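Local coordinates for protein terminase, small subunit (Thermus phage G20c, PDB 6EJQ) that probably recognises the packaging initiation site on viral DNA and regulates the ATPase of the large terminase subunit, working as a nine-subunit ring, at residues B[10-15]-B[43-48]. Sequence-based numbering, arbitrary orientation.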
loop_
_atom_site.group_PDB
_atom_site.type_symbol
_atom_site.label_atom_id
_atom_site.label_comp_id
_atom_site.label_asym_id
_atom_site.label_seq_id
_atom_site.Cartn_x
_atom_site.Cartn_y
_atom_site.Cartn_z
ATOM N N ASP B 10 18.224 36.525 -3.248
ATOM C CA ASP B 10 17.320 35.461 -2.796
ATOM C C ASP B 10 16.048 35.403 -3.623
ATOM O O ASP B 10 15.597 34.317 -3.974
ATOM C CB ASP B 10 16.954 35.620 -1.317
ATOM C CG ASP B 10 18.110 35.307 -0.389
ATOM O OD1 ASP B 10 19.133 34.744 -0.848
ATOM O OD2 ASP B 10 17.989 35.629 0.817
ATOM N N ARG B 11 15.486 36.567 -3.937
ATOM C CA ARG B 11 14.246 36.632 -4.692
ATOM C C ARG B 11 14.408 36.220 -6.178
ATOM O O ARG B 11 13.494 35.621 -6.748
ATOM C CB ARG B 11 13.606 38.013 -4.545
ATOM C CG ARG B 11 12.191 38.068 -5.101
ATOM C CD ARG B 11 11.271 39.018 -4.343
ATOM N NE ARG B 11 10.018 39.210 -5.078
ATOM C CZ ARG B 11 9.032 38.311 -5.183
ATOM N NH1 ARG B 11 9.100 37.115 -4.586
ATOM N NH2 ARG B 11 7.952 38.612 -5.901
ATOM N N VAL B 12 15.561 36.523 -6.787
ATOM C CA VAL B 12 15.875 36.056 -8.142
ATOM C C VAL B 12 15.900 34.533 -8.147
ATOM O O VAL B 12 15.271 33.900 -8.995
ATOM C CB VAL B 12 17.242 36.586 -8.645
ATOM C CG1 VAL B 12 17.740 35.828 -9.882
ATOM C CG2 VAL B 12 17.155 38.070 -8.958
ATOM N N LEU B 13 16.662 33.972 -7.213
ATOM C CA LEU B 13 16.787 32.524 -7.043
ATOM C C LEU B 13 15.435 31.860 -6.734
ATOM O O LEU B 13 15.100 30.837 -7.328
ATOM C CB LEU B 13 17.789 32.211 -5.921
ATOM C CG LEU B 13 18.091 30.746 -5.603
ATOM C CD1 LEU B 13 18.620 30.016 -6.827
ATOM C CD2 LEU B 13 19.094 30.675 -4.471
ATOM N N LYS B 14 14.670 32.462 -5.826
ATOM C CA LYS B 14 13.359 31.956 -5.443
ATOM C C LYS B 14 12.450 31.830 -6.655
ATOM O O LYS B 14 11.892 30.765 -6.898
ATOM C CB LYS B 14 12.699 32.864 -4.410
ATOM C CG LYS B 14 11.384 32.328 -3.868
ATOM C CD LYS B 14 10.736 33.299 -2.893
ATOM C CE LYS B 14 9.382 32.782 -2.435
ATOM N NZ LYS B 14 8.567 33.806 -1.724
ATOM N N LEU B 15 12.313 32.912 -7.415
ATOM C CA LEU B 15 11.407 32.919 -8.559
ATOM C C LEU B 15 11.853 31.915 -9.616
ATOM O O LEU B 15 11.018 31.244 -10.219
ATOM C CB LEU B 15 11.283 34.316 -9.157
ATOM C CG LEU B 15 10.619 35.372 -8.274
ATOM C CD1 LEU B 15 10.735 36.744 -8.934
ATOM C CD2 LEU B 15 9.165 35.036 -7.994
ATOM N N LEU B 43 20.425 36.165 -15.311
ATOM C CA LEU B 43 21.208 34.969 -15.645
ATOM C C LEU B 43 22.530 34.901 -14.895
ATOM O O LEU B 43 22.919 33.833 -14.424
ATOM C CB LEU B 43 21.464 34.884 -17.159
ATOM C CG LEU B 43 20.272 34.458 -18.018
ATOM C CD1 LEU B 43 20.603 34.638 -19.492
ATOM C CD2 LEU B 43 19.873 33.012 -17.738
ATOM N N HIS B 44 23.215 36.038 -14.792
ATOM C CA HIS B 44 24.465 36.125 -14.023
ATOM C C HIS B 44 24.213 35.900 -12.541
ATOM O O HIS B 44 25.012 35.266 -11.870
ATOM C CB HIS B 44 25.166 37.481 -14.238
ATOM C CG HIS B 44 25.877 37.587 -15.551
ATOM N ND1 HIS B 44 26.921 36.757 -15.896
ATOM C CD2 HIS B 44 25.699 38.425 -16.599
ATOM C CE1 HIS B 44 27.352 37.075 -17.104
ATOM N NE2 HIS B 44 26.624 38.081 -17.554
ATOM N N VAL B 45 23.104 36.431 -12.039
ATOM C CA VAL B 45 22.734 36.266 -10.639
ATOM C C VAL B 45 22.443 34.794 -10.344
ATOM O O VAL B 45 22.909 34.270 -9.330
ATOM C CB VAL B 45 21.527 37.150 -10.247
ATOM C CG1 VAL B 45 21.029 36.824 -8.841
ATOM C CG2 VAL B 45 21.897 38.632 -10.338
ATOM N N LEU B 46 21.701 34.132 -11.235
ATOM C CA LEU B 46 21.426 32.705 -11.068
ATOM C C LEU B 46 22.702 31.871 -11.127
ATOM O O LEU B 46 22.882 30.969 -10.311
ATOM C CB LEU B 46 20.412 32.201 -12.092
ATOM C CG LEU B 46 18.993 32.737 -11.929
ATOM C CD1 LEU B 46 18.161 32.373 -13.150
ATOM C CD2 LEU B 46 18.321 32.224 -10.667
ATOM N N ALA B 47 23.590 32.207 -12.061
ATOM C CA ALA B 47 24.888 31.536 -12.185
ATOM C C ALA B 47 25.739 31.698 -10.934
ATOM O O ALA B 47 26.349 30.725 -10.482
ATOM C CB ALA B 47 25.646 32.040 -13.407
ATOM N N GLU B 48 25.776 32.910 -10.376
ATOM C CA GLU B 48 26.500 33.150 -9.111
ATOM C C GLU B 48 25.884 32.382 -7.945
ATOM O O GLU B 48 26.602 31.786 -7.146
ATOM C CB GLU B 48 26.557 34.646 -8.753
ATOM C CG GLU B 48 27.476 35.499 -9.618
ATOM C CD GLU B 48 28.926 35.033 -9.637
ATOM O OE1 GLU B 48 29.539 34.892 -8.562
ATOM O OE2 GLU B 48 29.452 34.814 -10.747
#
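V12 and L13 of helix 4-17 meet V45 and L46 of helix 39-53 in the hydrophobic core of the N-terminal helix-turn-helix domain. These are the first and third helices of the three-helix bundle. The two segments run at right angles, with a signed crossing angle of -90° and axes 9.5 Å apart. No hydrogen bond joins them, and the contact is made by aliphatic groups.

V12 points at helix 39-53. Its CG1 lies anti to the backbone N (chi1 165°) and reaches V45 CG1 at 3.6 Å. The same methyl touches L46 CD2 at 3.7 Å, so one branch of V12 serves both partners. V45 also holds its CG1 anti to the backbone N (chi1 172°), and this methyl packs against V12 CB at 3.8 Å.

Helix 22-33, the second of the bundle, adds L29 against V12, while V42 meets V12 from helix 39-53. Residues from all three helices thus meet around V12, as in other small helix-turn-helix folds. The helix-turn-helix fold is consistent with a part in DNA recognition.

L46 reaches in with its CD2 methyl, which lies over the backbone of helix 4-17. It comes within 3.9 Å of L13 CA and within 3.9 Å of V12 O. L13 adds a looser touch, with CD1 at 4.4 Å from L46 CD2. L13 CA and L46 CA are 6.1 Å apart, the nearest such pair of the two segments. On helix 4-17, F8 touches V45 and Y16 touches L46. L13 also packs on L53 and on E71 of a neighbouring subunit.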